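Local coordinates for protein DMATS type aromatic prenyltransferase (PDB 6ZRY) that probably transfers a dimethylallyl group to carbon 6 of the indole of tryptophan, which it binds inside an ABBA-type prenyltransferase barrel, at residues 240-245 with 276-281; 219-224 with 249-254; 211-216 with 257-262; 313-318 with 343-348. All coordinates share one frame; numbering follows the deposited sequence.

Going from the N terminus, strand 209-220 opens contact 3 at 211-216 and, at its far end, contact 2 at 219-224. The chain then turns through helices 221-228 and 236-247, where contact 1 opens at 240-245. Residues 249-254 return to close contact 2, and 257-262 close contact 3, so contact 2 is nested within the larger loop. Contact 1 is the last of these three to close, at 276-281, and crosses both. Together these three join neighbouring barrel strands to one another and to their outer helices. Contact 4 follows in series: 343-348 come back to 313-318 on the opposite side of the chain's centre from contact 3, fastening the end of helix 305-315 to the last barrel strand.

Contact 1 of 4, residues 240-245 with 276-281; sequences EEFCVV and IYVPIR. With TRP (tryptophan), chain C.
Helix 236-247 lies against the outside of strand 273-278, the local axes 9.6 Å apart and only 10° from parallel, and two consecutive residues do the touching. Phe242 comes first. Its CB points to the strand, CG is anti to the backbone N (chi1 -173°), and two ring atoms meet two residues in turn: CD2 lies 4.0 Å from Ile276 CG2, and CE2 is 4.1 Å from Val278 CG2. Ring and aliphatic chains run past one another, pointing opposite ways, and Leu332 and Leu297 pack on the ring as well. At Cys243 SG stands anti to the carbonyl carbon, beside the backbone N, and settles over the same two strand residues, 3.9 Å from Ile276 CG1 and 4.1 Å from Val278 CG2. The join between these segments is thus wholly apolar. Strand alternation turns Tyr277 the other way, into the barrel, where its CD2 comes within 4.0 Å of CH2 of the bound tryptophan. Past an inverse gamma turn centred on Pro279, the extended Arg281 chain sends NH2 to the ligand carboxylate oxygen OXT at 3.0 Å, in the guanidinium plane and at 162°. Asp56 and Ala328 hold its other nitrogens. One strand thus carries helix packing outside and ligand contacts inside, as in the ABBA barrel, where antiparallel strands enclose the substrate chamber and helices surround them.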
loop_
_atom_site.group_PDB
_atom_site.type_symbol
_atom_site.label_atom_id
_atom_site.label_comp_id
_atom_site.label_asym_id
_atom_site.label_seq_id
_atom_site.Cartn_x
_atom_site.Cartn_y
_atom_site.Cartn_z
ATOM N N GLU A 240 -11.705 10.358 -12.886
ATOM C CA GLU A 240 -12.201 11.660 -12.360
ATOM C C GLU A 240 -13.467 11.465 -11.534
ATOM O O GLU A 240 -13.543 12.088 -10.474
ATOM C CB GLU A 240 -12.445 12.658 -13.492
ATOM C CG GLU A 240 -11.184 13.006 -14.188
ATOM C CD GLU A 240 -11.191 14.330 -14.882
ATOM O OE1 GLU A 240 -12.250 14.644 -15.540
ATOM O OE2 GLU A 240 -10.151 15.051 -14.773
ATOM N N GLU A 241 -14.419 10.645 -11.993
ATOM C CA GLU A 241 -15.687 10.369 -11.248
ATOM C C GLU A 241 -15.316 9.782 -9.874
ATOM O O GLU A 241 -15.908 10.192 -8.859
ATOM C CB GLU A 241 -16.592 9.403 -12.012
ATOM C CG GLU A 241 -17.316 10.071 -13.187
ATOM C CD GLU A 241 -18.004 9.156 -14.189
ATOM O OE1 GLU A 241 -18.611 9.689 -15.149
ATOM O OE2 GLU A 241 -17.928 7.938 -14.031
ATOM N N PHE A 242 -14.390 8.841 -9.858
ATOM C CA PHE A 242 -13.931 8.186 -8.617
ATOM C C PHE A 242 -13.362 9.251 -7.673
ATOM O O PHE A 242 -13.683 9.258 -6.465
ATOM C CB PHE A 242 -12.909 7.109 -8.941
ATOM C CG PHE A 242 -12.524 6.308 -7.750
ATOM C CD1 PHE A 242 -13.308 5.239 -7.340
ATOM C CD2 PHE A 242 -11.402 6.637 -7.019
ATOM C CE1 PHE A 242 -12.952 4.487 -6.238
ATOM C CE2 PHE A 242 -11.066 5.888 -5.897
ATOM C CZ PHE A 242 -11.837 4.816 -5.529
ATOM N N CYS A 243 -12.540 10.140 -8.198
ATOM C CA CYS A 243 -11.845 11.172 -7.390
ATOM C C CYS A 243 -12.862 12.183 -6.829
ATOM O O CYS A 243 -12.724 12.557 -5.637
ATOM C CB CYS A 243 -10.737 11.842 -8.187
ATOM S SG CYS A 243 -9.277 10.795 -8.396
ATOM N N VAL A 244 -13.860 12.595 -7.634
ATOM C CA VAL A 244 -14.934 13.541 -7.210
ATOM C C VAL A 244 -15.714 12.960 -6.035
ATOM O O VAL A 244 -15.946 13.700 -5.085
ATOM C CB VAL A 244 -15.877 13.880 -8.372
ATOM C CG1 VAL A 244 -17.171 14.536 -7.891
ATOM C CG2 VAL A 244 -15.174 14.734 -9.392
ATOM N N VAL A 245 -16.146 11.700 -6.116
ATOM C CA VAL A 245 -16.929 11.056 -5.034
ATOM C C VAL A 245 -16.022 10.919 -3.811
ATOM O O VAL A 245 -16.424 11.383 -2.727
ATOM C CB VAL A 245 -17.540 9.717 -5.479
ATOM C CG1 VAL A 245 -18.197 8.983 -4.340
ATOM C CG2 VAL A 245 -18.526 9.911 -6.622
ATOM N N ILE A 276 -5.588 4.278 -8.865
ATOM C CA ILE A 276 -5.595 5.615 -8.232
ATOM C C ILE A 276 -5.920 5.405 -6.748
ATOM O O ILE A 276 -6.852 4.616 -6.437
ATOM C CB ILE A 276 -6.573 6.576 -8.956
ATOM C CG1 ILE A 276 -6.603 7.963 -8.318
ATOM C CG2 ILE A 276 -7.984 6.020 -9.068
ATOM C CD1 ILE A 276 -5.354 8.747 -8.466
ATOM N N TYR A 277 -5.152 6.030 -5.881
ATOM C CA TYR A 277 -5.280 5.928 -4.417
ATOM C C TYR A 277 -5.594 7.299 -3.885
ATOM O O TYR A 277 -4.763 8.201 -3.965
ATOM C CB TYR A 277 -4.014 5.354 -3.768
ATOM C CG TYR A 277 -3.512 4.069 -4.373
ATOM C CD1 TYR A 277 -2.802 4.085 -5.567
ATOM C CD2 TYR A 277 -3.710 2.848 -3.765
ATOM C CE1 TYR A 277 -2.359 2.926 -6.163
ATOM C CE2 TYR A 277 -3.248 1.672 -4.329
ATOM C CZ TYR A 277 -2.567 1.711 -5.536
ATOM O OH TYR A 277 -2.093 0.568 -6.120
ATOM N N VAL A 278 -6.817 7.479 -3.398
ATOM C CA VAL A 278 -7.232 8.735 -2.765
ATOM C C VAL A 278 -7.035 8.596 -1.259
ATOM O O VAL A 278 -7.676 7.733 -0.625
ATOM C CB VAL A 278 -8.691 9.083 -3.100
ATOM C CG1 VAL A 278 -9.125 10.365 -2.426
ATOM C CG2 VAL A 278 -8.910 9.159 -4.609
ATOM N N PRO A 279 -6.255 9.505 -0.633
ATOM C CA PRO A 279 -6.097 9.526 0.829
ATOM C C PRO A 279 -7.294 10.259 1.443
ATOM O O PRO A 279 -7.175 11.402 1.939
ATOM C CB PRO A 279 -4.779 10.255 0.996
ATOM C CG PRO A 279 -4.808 11.278 -0.128
ATOM C CD PRO A 279 -5.455 10.559 -1.282
ATOM N N ILE A 280 -8.410 9.544 1.441
ATOM C CA ILE A 280 -9.765 10.063 1.759
ATOM C C ILE A 280 -9.782 10.689 3.142
ATOM O O ILE A 280 -10.505 11.660 3.318
ATOM C CB ILE A 280 -10.804 8.958 1.583
ATOM C CG1 ILE A 280 -12.220 9.513 1.799
ATOM C CG2 ILE A 280 -10.511 7.764 2.462
ATOM C CD1 ILE A 280 -13.290 8.688 1.206
ATOM N N ARG A 281 -8.957 10.202 4.087
ATOM C CA ARG A 281 -8.893 10.739 5.473
ATOM C C ARG A 281 -8.587 12.236 5.455
ATOM O O ARG A 281 -8.938 12.928 6.436
ATOM C CB ARG A 281 -7.824 10.026 6.303
ATOM C CG ARG A 281 -6.384 10.261 5.832
ATOM C CD ARG A 281 -5.502 9.361 6.663
ATOM N NE ARG A 281 -4.076 9.460 6.497
ATOM C CZ ARG A 281 -3.368 9.017 5.460
ATOM N NH1 ARG A 281 -3.938 8.490 4.397
ATOM N NH2 ARG A 281 -2.045 9.105 5.499
HETATM N N TRP C . 0.868 5.993 5.399
HETATM C CA TRP C . 1.668 6.314 4.166
HETATM C C TRP C . 0.923 7.358 3.331
HETATM O O TRP C . 1.517 7.933 2.401
HETATM C CB TRP C . 1.977 5.044 3.351
HETATM C CG TRP C . 0.777 4.333 2.810
HETATM C CD1 TRP C . -0.016 3.430 3.466
HETATM C CD2 TRP C . 0.230 4.453 1.483
HETATM N NE1 TRP C . -1.017 2.990 2.638
HETATM C CE2 TRP C . -0.887 3.588 1.414
HETATM C CE3 TRP C . 0.583 5.191 0.343
HETATM C CZ2 TRP C . -1.664 3.462 0.260
HETATM C CZ3 TRP C . -0.185 5.062 -0.796
HETATM C CH2 TRP C . -1.287 4.205 -0.836
HETATM O OXT TRP C . -0.269 7.642 3.581
#

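Contact 2 of 4, residues 219-224 with 249-254; sequences AEVWDV and GTRRFD
The Arg251 guanidinium has Val221 CG1 on one face, offset toward the rim and 3.6 Å from Arg251 NH2, with a water in plane at its edge. That water also donates to Glu220 OE1. The Phe253 ring has Ala219 O near its edge and meets Tyr283 edge-to-face. At the edge of the Arg252 guanidinium sits Glu220 OE2, in a salt bridge with NH1 at 3.1 Å whose hydrogen bond is weak; the two planes are 54° apart. Arg252 NH2 makes a second, short salt bridge, 2.5 Å from Asp254 OD1. An alanine at Arg252 would probably break this network, since no guanidinium would be left between Glu220 and Asp254. Here the end of strand 209-220 pairs briefly, antiparallel, with 252-253 and runs straight into helix 221-228, with Glu220 at the N-cap position. Phe253 N donates to Ala219 O at 3.0 Å, and Val221 N, in the first turn, donates to Arg251 O at 3.0 Å.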
loop_
_atom_site.group_PDB
_atom_site.type_symbol
_atom_site.label_atom_id
_atom_site.label_comp_id
_atom_site.label_asym_id
_atom_site.label_seq_id
_atom_site.Cartn_x
_atom_site.Cartn_y
_atom_site.Cartn_z
ATOM N N ALA A 219 -1.776 18.228 -6.641
ATOM C CA ALA A 219 -2.030 17.847 -8.040
ATOM C C ALA A 219 -3.485 18.121 -8.398
ATOM O O ALA A 219 -4.407 17.881 -7.541
ATOM C CB ALA A 219 -1.673 16.393 -8.268
ATOM N N GLU A 220 -3.692 18.577 -9.627
ATOM C CA GLU A 220 -5.021 18.637 -10.274
ATOM C C GLU A 220 -5.383 17.232 -10.753
ATOM O O GLU A 220 -4.498 16.558 -11.310
ATOM C CB GLU A 220 -4.987 19.603 -11.462
ATOM C CG GLU A 220 -4.625 21.016 -11.070
ATOM C CD GLU A 220 -5.745 21.788 -10.406
ATOM O OE1 GLU A 220 -6.840 21.197 -10.184
ATOM O OE2 GLU A 220 -5.524 22.987 -10.096
ATOM N N VAL A 221 -6.630 16.822 -10.574
ATOM C CA VAL A 221 -7.151 15.530 -11.116
ATOM C C VAL A 221 -6.905 15.499 -12.638
ATOM O O VAL A 221 -6.648 14.440 -13.162
ATOM C CB VAL A 221 -8.630 15.297 -10.732
ATOM C CG1 VAL A 221 -9.559 16.364 -11.257
ATOM C CG2 VAL A 221 -9.119 13.943 -11.180
ATOM N N TRP A 222 -7.016 16.639 -13.323
ATOM C CA TRP A 222 -6.684 16.773 -14.770
ATOM C C TRP A 222 -5.290 16.198 -15.048
ATOM O O TRP A 222 -5.125 15.420 -16.011
ATOM C CB TRP A 222 -6.756 18.233 -15.158
ATOM C CG TRP A 222 -6.356 18.554 -16.563
ATOM C CD1 TRP A 222 -5.146 19.038 -16.965
ATOM C CD2 TRP A 222 -7.179 18.501 -17.749
ATOM N NE1 TRP A 222 -5.152 19.289 -18.307
ATOM C CE2 TRP A 222 -6.376 18.951 -18.822
ATOM C CE3 TRP A 222 -8.485 18.081 -18.030
ATOM C CZ2 TRP A 222 -6.846 19.011 -20.138
ATOM C CZ3 TRP A 222 -8.958 18.161 -19.331
ATOM C CH2 TRP A 222 -8.146 18.619 -20.372
ATOM N N ASP A 223 -4.327 16.566 -14.237
ATOM C CA ASP A 223 -2.909 16.165 -14.432
ATOM C C ASP A 223 -2.702 14.696 -14.036
ATOM O O ASP A 223 -1.974 14.024 -14.709
ATOM C CB ASP A 223 -1.966 17.088 -13.671
ATOM C CG ASP A 223 -1.919 18.502 -14.219
ATOM O OD1 ASP A 223 -1.839 18.656 -15.466
ATOM O OD2 ASP A 223 -1.933 19.469 -13.386
ATOM N N VAL A 224 -3.326 14.231 -12.945
ATOM C CA VAL A 224 -3.183 12.840 -12.509
ATOM C C VAL A 224 -3.820 11.907 -13.558
ATOM O O VAL A 224 -3.256 10.839 -13.817
ATOM C CB VAL A 224 -3.776 12.651 -11.105
ATOM C CG1 VAL A 224 -3.776 11.210 -10.693
ATOM C CG2 VAL A 224 -3.040 13.504 -10.086
ATOM N N GLY A 249 -15.754 16.486 -4.000
ATOM C CA GLY A 249 -15.837 17.612 -4.955
ATOM C C GLY A 249 -14.506 18.320 -5.163
ATOM O O GLY A 249 -14.407 19.044 -6.125
ATOM N N THR A 250 -13.514 18.093 -4.299
ATOM C CA THR A 250 -12.102 18.561 -4.484
ATOM C C THR A 250 -11.635 18.253 -5.924
ATOM O O THR A 250 -11.805 17.120 -6.355
ATOM C CB THR A 250 -11.142 17.879 -3.480
ATOM O OG1 THR A 250 -11.684 17.930 -2.159
ATOM C CG2 THR A 250 -9.773 18.520 -3.456
ATOM N N ARG A 251 -11.039 19.224 -6.610
ATOM C CA ARG A 251 -10.336 19.019 -7.914
ATOM C C ARG A 251 -8.821 19.128 -7.717
ATOM O O ARG A 251 -8.088 18.498 -8.494
ATOM C CB ARG A 251 -10.768 20.052 -8.962
ATOM C CG ARG A 251 -12.198 19.892 -9.479
ATOM C CD ARG A 251 -12.406 20.709 -10.751
ATOM N NE ARG A 251 -11.377 20.347 -11.729
ATOM C CZ ARG A 251 -11.475 19.365 -12.627
ATOM N NH1 ARG A 251 -12.588 18.648 -12.723
ATOM N NH2 ARG A 251 -10.450 19.104 -13.430
ATOM N N ARG A 252 -8.382 19.977 -6.783
ATOM C CA ARG A 252 -6.969 20.127 -6.367
ATOM C C ARG A 252 -6.798 19.363 -5.072
ATOM O O ARG A 252 -7.381 19.775 -4.093
ATOM C CB ARG A 252 -6.586 21.572 -6.047
ATOM C CG ARG A 252 -6.658 22.529 -7.213
ATOM C CD ARG A 252 -5.826 23.800 -7.004
ATOM N NE ARG A 252 -4.513 23.622 -6.338
ATOM C CZ ARG A 252 -3.496 22.839 -6.771
ATOM N NH1 ARG A 252 -3.611 22.098 -7.860
ATOM N NH2 ARG A 252 -2.368 22.789 -6.085
ATOM N N PHE A 253 -6.030 18.302 -5.079
ATOM C CA PHE A 253 -5.760 17.496 -3.870
ATOM C C PHE A 253 -4.516 18.109 -3.212
ATOM O O PHE A 253 -3.408 17.578 -3.362
ATOM C CB PHE A 253 -5.745 16.022 -4.259
ATOM C CG PHE A 253 -7.120 15.473 -4.595
ATOM C CD1 PHE A 253 -7.749 15.771 -5.798
ATOM C CD2 PHE A 253 -7.802 14.674 -3.684
ATOM C CE1 PHE A 253 -9.009 15.265 -6.085
ATOM C CE2 PHE A 253 -9.059 14.155 -3.986
ATOM C CZ PHE A 253 -9.663 14.461 -5.179
ATOM N N ASP A 254 -4.732 19.237 -2.521
ATOM C CA ASP A 254 -3.692 20.054 -1.838
ATOM C C ASP A 254 -3.505 19.608 -0.389
ATOM O O ASP A 254 -2.584 20.129 0.256
ATOM C CB ASP A 254 -4.036 21.541 -1.891
ATOM C CG ASP A 254 -3.778 22.136 -3.250
ATOM O OD1 ASP A 254 -3.000 21.509 -4.034
ATOM O OD2 ASP A 254 -4.353 23.215 -3.529
HETATM O O HOH W 1 -2.470 15.332 -5.120
HETATM O O HOH W 2 -8.088 18.995 -12.275
HETATM O O HOH W 3 -8.636 21.271 -12.030
#

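Contact 3 of 4, residues 211-216 with 257-262; sequences KLYLTH and PLVGSY
Tyr213 lays its ring over Ser261 CB, which stands 3.7 Å from the ring centroid and 7° off its normal, a CH-pi contact centred on the face. The two residues form a non-hydrogen-bonded pair between strands 209-220 and 258-265, antiparallel neighbours in the ABBA barrel. Tyr213, Thr215, Val259 and Ser261 share the inner face, where the Tyr213 OH bonds to Tyr148 and Ser261 OG to Tyr277. Val259 CG1 touches the ring at its edge, 4.1 Å from Tyr213 CD2. Leu212, Leu214, His216, Leu258 and Tyr262 look outward, to helices 174-182 and 221-228. There Leu214 CD2 reaches Tyr262 CE1 at 3.9 Å, the side chains crossing at about a right angle. A CB on Gly260 would also point outward, against the His216 ring, 3.7 Å from His216 NE2. His216 ND1 bonds to Asp193, while a water joins NE2 to Tyr262 OH. Between the backbones the shortest bond runs from Leu214 N to Gly260 O, 2.7 Å and nearly straight at 169°. At the far end packing is tight: Thr215 CG2, anti to its backbone N, presses to 3.3 Å from Pro257 CG.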
loop_
_atom_site.group_PDB
_atom_site.type_symbol
_atom_site.label_atom_id
_atom_site.label_comp_id
_atom_site.label_asym_id
_atom_site.label_seq_id
_atom_site.Cartn_x
_atom_site.Cartn_y
_atom_site.Cartn_z
ATOM N N LYS A 211 5.092 -3.175 -9.999
ATOM C CA LYS A 211 4.107 -2.125 -9.770
ATOM C C LYS A 211 4.859 -0.904 -9.252
ATOM O O LYS A 211 5.493 -1.017 -8.199
ATOM C CB LYS A 211 3.056 -2.683 -8.828
ATOM C CG LYS A 211 1.717 -2.036 -8.892
ATOM C CD LYS A 211 0.646 -2.971 -8.320
ATOM C CE LYS A 211 -0.456 -2.256 -7.588
ATOM N NZ LYS A 211 -1.488 -3.217 -7.103
ATOM N N LEU A 212 4.867 0.184 -10.029
ATOM C CA LEU A 212 5.518 1.445 -9.641
ATOM C C LEU A 212 4.459 2.423 -9.167
ATOM O O LEU A 212 3.502 2.661 -9.909
ATOM C CB LEU A 212 6.294 2.001 -10.831
ATOM C CG LEU A 212 7.125 3.251 -10.548
ATOM C CD1 LEU A 212 8.286 2.959 -9.617
ATOM C CD2 LEU A 212 7.629 3.861 -11.840
ATOM N N TYR A 213 4.677 3.028 -8.018
ATOM C CA TYR A 213 3.748 4.023 -7.445
ATOM C C TYR A 213 4.367 5.405 -7.533
ATOM O O TYR A 213 5.546 5.542 -7.103
ATOM C CB TYR A 213 3.457 3.709 -5.991
ATOM C CG TYR A 213 2.664 2.465 -5.687
ATOM C CD1 TYR A 213 3.154 1.195 -5.963
ATOM C CD2 TYR A 213 1.470 2.550 -4.974
ATOM C CE1 TYR A 213 2.452 0.051 -5.628
ATOM C CE2 TYR A 213 0.760 1.407 -4.623
ATOM C CZ TYR A 213 1.260 0.155 -4.949
ATOM O OH TYR A 213 0.607 -0.992 -4.597
ATOM N N LEU A 214 3.622 6.372 -8.054
ATOM C CA LEU A 214 4.023 7.806 -8.162
ATOM C C LEU A 214 3.136 8.613 -7.218
ATOM O O LEU A 214 1.930 8.406 -7.269
ATOM C CB LEU A 214 3.795 8.297 -9.585
ATOM C CG LEU A 214 4.893 8.066 -10.601
ATOM C CD1 LEU A 214 5.260 6.611 -10.697
ATOM C CD2 LEU A 214 4.427 8.582 -11.982
ATOM N N THR A 215 3.713 9.498 -6.437
ATOM C CA THR A 215 2.977 10.442 -5.587
ATOM C C THR A 215 2.929 11.765 -6.327
ATOM O O THR A 215 4.004 12.276 -6.707
ATOM C CB THR A 215 3.592 10.556 -4.192
ATOM O OG1 THR A 215 3.606 9.245 -3.604
ATOM C CG2 THR A 215 2.845 11.526 -3.309
ATOM N N HIS A 216 1.730 12.277 -6.536
ATOM C CA HIS A 216 1.451 13.519 -7.276
ATOM C C HIS A 216 1.178 14.635 -6.269
ATOM O O HIS A 216 0.018 14.776 -5.853
ATOM C CB HIS A 216 0.265 13.307 -8.231
ATOM C CG HIS A 216 0.478 12.232 -9.232
ATOM N ND1 HIS A 216 1.382 12.360 -10.281
ATOM C CD2 HIS A 216 -0.113 11.031 -9.396
ATOM C CE1 HIS A 216 1.358 11.274 -11.013
ATOM N NE2 HIS A 216 0.437 10.458 -10.518
ATOM N N PRO A 257 -1.557 13.774 -0.849
ATOM C CA PRO A 257 -1.508 13.720 -2.303
ATOM C C PRO A 257 -2.192 12.479 -2.889
ATOM O O PRO A 257 -2.156 11.437 -2.275
ATOM C CB PRO A 257 0.010 13.668 -2.595
ATOM C CG PRO A 257 0.595 12.970 -1.402
ATOM C CD PRO A 257 -0.268 13.422 -0.234
ATOM N N LEU A 258 -2.738 12.621 -4.088
ATOM C CA LEU A 258 -3.156 11.477 -4.907
ATOM C C LEU A 258 -1.922 10.644 -5.242
ATOM O O LEU A 258 -0.822 11.225 -5.439
ATOM C CB LEU A 258 -3.845 11.952 -6.176
ATOM C CG LEU A 258 -5.191 12.639 -5.974
ATOM C CD1 LEU A 258 -5.664 13.235 -7.270
ATOM C CD2 LEU A 258 -6.225 11.670 -5.429
ATOM N N VAL A 259 -2.117 9.357 -5.364
ATOM C CA VAL A 259 -1.063 8.403 -5.733
ATOM C C VAL A 259 -1.588 7.550 -6.858
ATOM O O VAL A 259 -2.741 7.116 -6.807
ATOM C CB VAL A 259 -0.599 7.572 -4.537
ATOM C CG1 VAL A 259 0.374 6.499 -4.938
ATOM C CG2 VAL A 259 -0.001 8.448 -3.463
ATOM N N GLY A 260 -0.768 7.335 -7.850
ATOM C CA GLY A 260 -1.066 6.401 -8.929
ATOM C C GLY A 260 -0.092 5.271 -8.956
ATOM O O GLY A 260 1.099 5.517 -8.704
ATOM N N SER A 261 -0.541 4.080 -9.309
ATOM C CA SER A 261 0.356 2.932 -9.539
ATOM C C SER A 261 0.173 2.396 -10.954
ATOM O O SER A 261 -0.926 2.497 -11.509
ATOM C CB SER A 261 0.215 1.867 -8.493
ATOM O OG SER A 261 -0.975 1.152 -8.660
ATOM N N TYR A 262 1.285 1.957 -11.515
ATOM C CA TYR A 262 1.444 1.481 -12.892
ATOM C C TYR A 262 1.960 0.067 -12.851
ATOM O O TYR A 262 2.963 -0.180 -12.194
ATOM C CB TYR A 262 2.411 2.417 -13.629
ATOM C CG TYR A 262 1.905 3.828 -13.708
ATOM C CD1 TYR A 262 2.113 4.745 -12.679
ATOM C CD2 TYR A 262 1.101 4.206 -14.761
ATOM C CE1 TYR A 262 1.577 6.029 -12.733
ATOM C CE2 TYR A 262 0.584 5.486 -14.852
ATOM C CZ TYR A 262 0.829 6.406 -13.849
ATOM O OH TYR A 262 0.276 7.658 -13.980
HETATM O O HOH W 1 -2.470 15.332 -5.120
HETATM O O HOH W 4 -1.676 8.756 -12.010
#

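Contact 4 of 4, residues 313-318 with 343-348; sequences AAVTPR and VYLSAE
Arg318 and Glu348 meet at about a right angle, yet their flat ends turn nearly coplanar, the planes 30° apart. The grip is side-on and two-pronged: Arg318 NE donates to Glu348 OE2 at 3.1 Å and NH2 to Glu348 OE1 at 2.9 Å, the latter almost straight at 173°. Both oxygens use their syn lone pairs. NH2 also has a salt bridge to Asp287, so the guanidinium is held between two acids. A leucine at Arg318 would probably loosen this tie between the two segments, losing both bonds and leaving two carboxylates without their shared counter-charge. OE2 takes a further bond from a water that also binds Thr316 OG1, itself the acceptor of Arg318 N in an ST turn. Val315, crossing Leu345 obliquely, sets CG2 4.1 Å from Leu345 CD1 and CG1 3.3 Å from Ser346 O. The contact thus joins the C-terminal end of helix 305-315 to the end of barrel strand 341-346, while helix 6-21 packs on Val315 and Ala347, its Gln13 bonding to the carbonyls of both.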
loop_
_atom_site.group_PDB
_atom_site.type_symbol
_atom_site.label_atom_id
_atom_site.label_comp_id
_atom_site.label_asym_id
_atom_site.label_seq_id
_atom_site.Cartn_x
_atom_site.Cartn_y
_atom_site.Cartn_z
ATOM N N ALA A 313 -16.165 -2.730 11.327
ATOM C CA ALA A 313 -16.548 -3.164 12.690
ATOM C C ALA A 313 -15.495 -4.131 13.251
ATOM O O ALA A 313 -15.262 -4.111 14.493
ATOM C CB ALA A 313 -17.908 -3.806 12.671
ATOM N N ALA A 314 -14.904 -4.975 12.402
ATOM C CA ALA A 314 -13.828 -5.930 12.787
ATOM C C ALA A 314 -12.624 -5.150 13.305
ATOM O O ALA A 314 -11.981 -5.628 14.277
ATOM C CB ALA A 314 -13.450 -6.819 11.628
ATOM N N VAL A 315 -12.290 -4.029 12.671
ATOM C CA VAL A 315 -11.080 -3.245 13.030
ATOM C C VAL A 315 -11.346 -2.444 14.307
ATOM O O VAL A 315 -10.483 -2.427 15.176
ATOM C CB VAL A 315 -10.582 -2.384 11.863
ATOM C CG1 VAL A 315 -9.480 -1.428 12.301
ATOM C CG2 VAL A 315 -10.117 -3.280 10.752
ATOM N N THR A 316 -12.496 -1.813 14.453
ATOM C CA THR A 316 -12.765 -1.026 15.656
ATOM C C THR A 316 -14.263 -0.903 15.868
ATOM O O THR A 316 -15.026 -0.686 14.904
ATOM C CB THR A 316 -12.108 0.350 15.572
ATOM O OG1 THR A 316 -12.407 1.050 16.779
ATOM C CG2 THR A 316 -12.571 1.172 14.382
ATOM N N PRO A 317 -14.717 -0.968 17.133
ATOM C CA PRO A 317 -16.121 -0.724 17.449
ATOM C C PRO A 317 -16.435 0.747 17.722
ATOM O O PRO A 317 -17.563 1.056 18.052
ATOM C CB PRO A 317 -16.251 -1.562 18.737
ATOM C CG PRO A 317 -14.974 -1.330 19.435
ATOM C CD PRO A 317 -13.929 -1.305 18.329
ATOM N N ARG A 318 -15.458 1.642 17.602
ATOM C CA ARG A 318 -15.655 3.064 17.975
ATOM C C ARG A 318 -16.690 3.691 17.045
ATOM O O ARG A 318 -16.886 3.222 15.922
ATOM C CB ARG A 318 -14.366 3.861 17.895
ATOM C CG ARG A 318 -13.866 4.152 16.491
ATOM C CD ARG A 318 -12.928 5.327 16.632
ATOM N NE ARG A 318 -12.088 5.596 15.484
ATOM C CZ ARG A 318 -12.455 6.355 14.452
ATOM N NH1 ARG A 318 -13.691 6.833 14.378
ATOM N NH2 ARG A 318 -11.577 6.613 13.485
ATOM N N VAL A 343 -10.234 -0.716 0.177
ATOM C CA VAL A 343 -10.435 0.174 1.340
ATOM C C VAL A 343 -9.303 -0.127 2.307
ATOM O O VAL A 343 -9.067 -1.307 2.584
ATOM C CB VAL A 343 -11.826 -0.053 1.976
ATOM C CG1 VAL A 343 -12.098 0.956 3.072
ATOM C CG2 VAL A 343 -12.928 -0.003 0.920
ATOM N N TYR A 344 -8.606 0.905 2.750
ATOM C CA TYR A 344 -7.395 0.785 3.594
ATOM C C TYR A 344 -7.834 1.190 4.989
ATOM O O TYR A 344 -8.368 2.324 5.146
ATOM C CB TYR A 344 -6.254 1.596 2.990
ATOM C CG TYR A 344 -5.866 1.152 1.613
ATOM C CD1 TYR A 344 -6.646 1.494 0.529
ATOM C CD2 TYR A 344 -4.724 0.396 1.379
ATOM C CE1 TYR A 344 -6.320 1.100 -0.754
ATOM C CE2 TYR A 344 -4.393 -0.025 0.093
ATOM C CZ TYR A 344 -5.183 0.358 -0.973
ATOM O OH TYR A 344 -4.922 -0.029 -2.253
ATOM N N LEU A 345 -7.672 0.285 5.950
ATOM C CA LEU A 345 -8.176 0.446 7.331
ATOM C C LEU A 345 -7.011 0.503 8.329
ATOM O O LEU A 345 -6.156 -0.413 8.340
ATOM C CB LEU A 345 -9.126 -0.715 7.624
ATOM C CG LEU A 345 -10.371 -0.779 6.748
ATOM C CD1 LEU A 345 -11.162 -2.060 7.030
ATOM C CD2 LEU A 345 -11.251 0.434 6.971
ATOM N N SER A 346 -6.967 1.571 9.116
ATOM C CA SER A 346 -5.904 1.839 10.094
ATOM C C SER A 346 -6.104 1.012 11.372
ATOM O O SER A 346 -7.210 0.919 11.866
ATOM C CB SER A 346 -5.845 3.301 10.424
ATOM O OG SER A 346 -5.663 4.083 9.252
ATOM N N ALA A 347 -5.024 0.497 11.924
ATOM C CA ALA A 347 -5.022 -0.205 13.218
ATOM C C ALA A 347 -5.394 0.751 14.358
ATOM O O ALA A 347 -6.023 0.303 15.305
ATOM C CB ALA A 347 -3.666 -0.824 13.438
ATOM N N GLU A 348 -4.990 2.010 14.282
ATOM C CA GLU A 348 -5.190 3.002 15.360
ATOM C C GLU A 348 -4.721 2.398 16.700
ATOM O O GLU A 348 -5.420 2.568 17.743
ATOM C CB GLU A 348 -6.652 3.426 15.451
ATOM C CG GLU A 348 -7.181 4.120 14.206
ATOM C CD GLU A 348 -8.609 4.652 14.310
ATOM O OE1 GLU A 348 -8.856 5.707 13.771
ATOM O OE2 GLU A 348 -9.499 3.937 14.888
HETATM O O HOH W 5 -10.391 2.833 17.178
#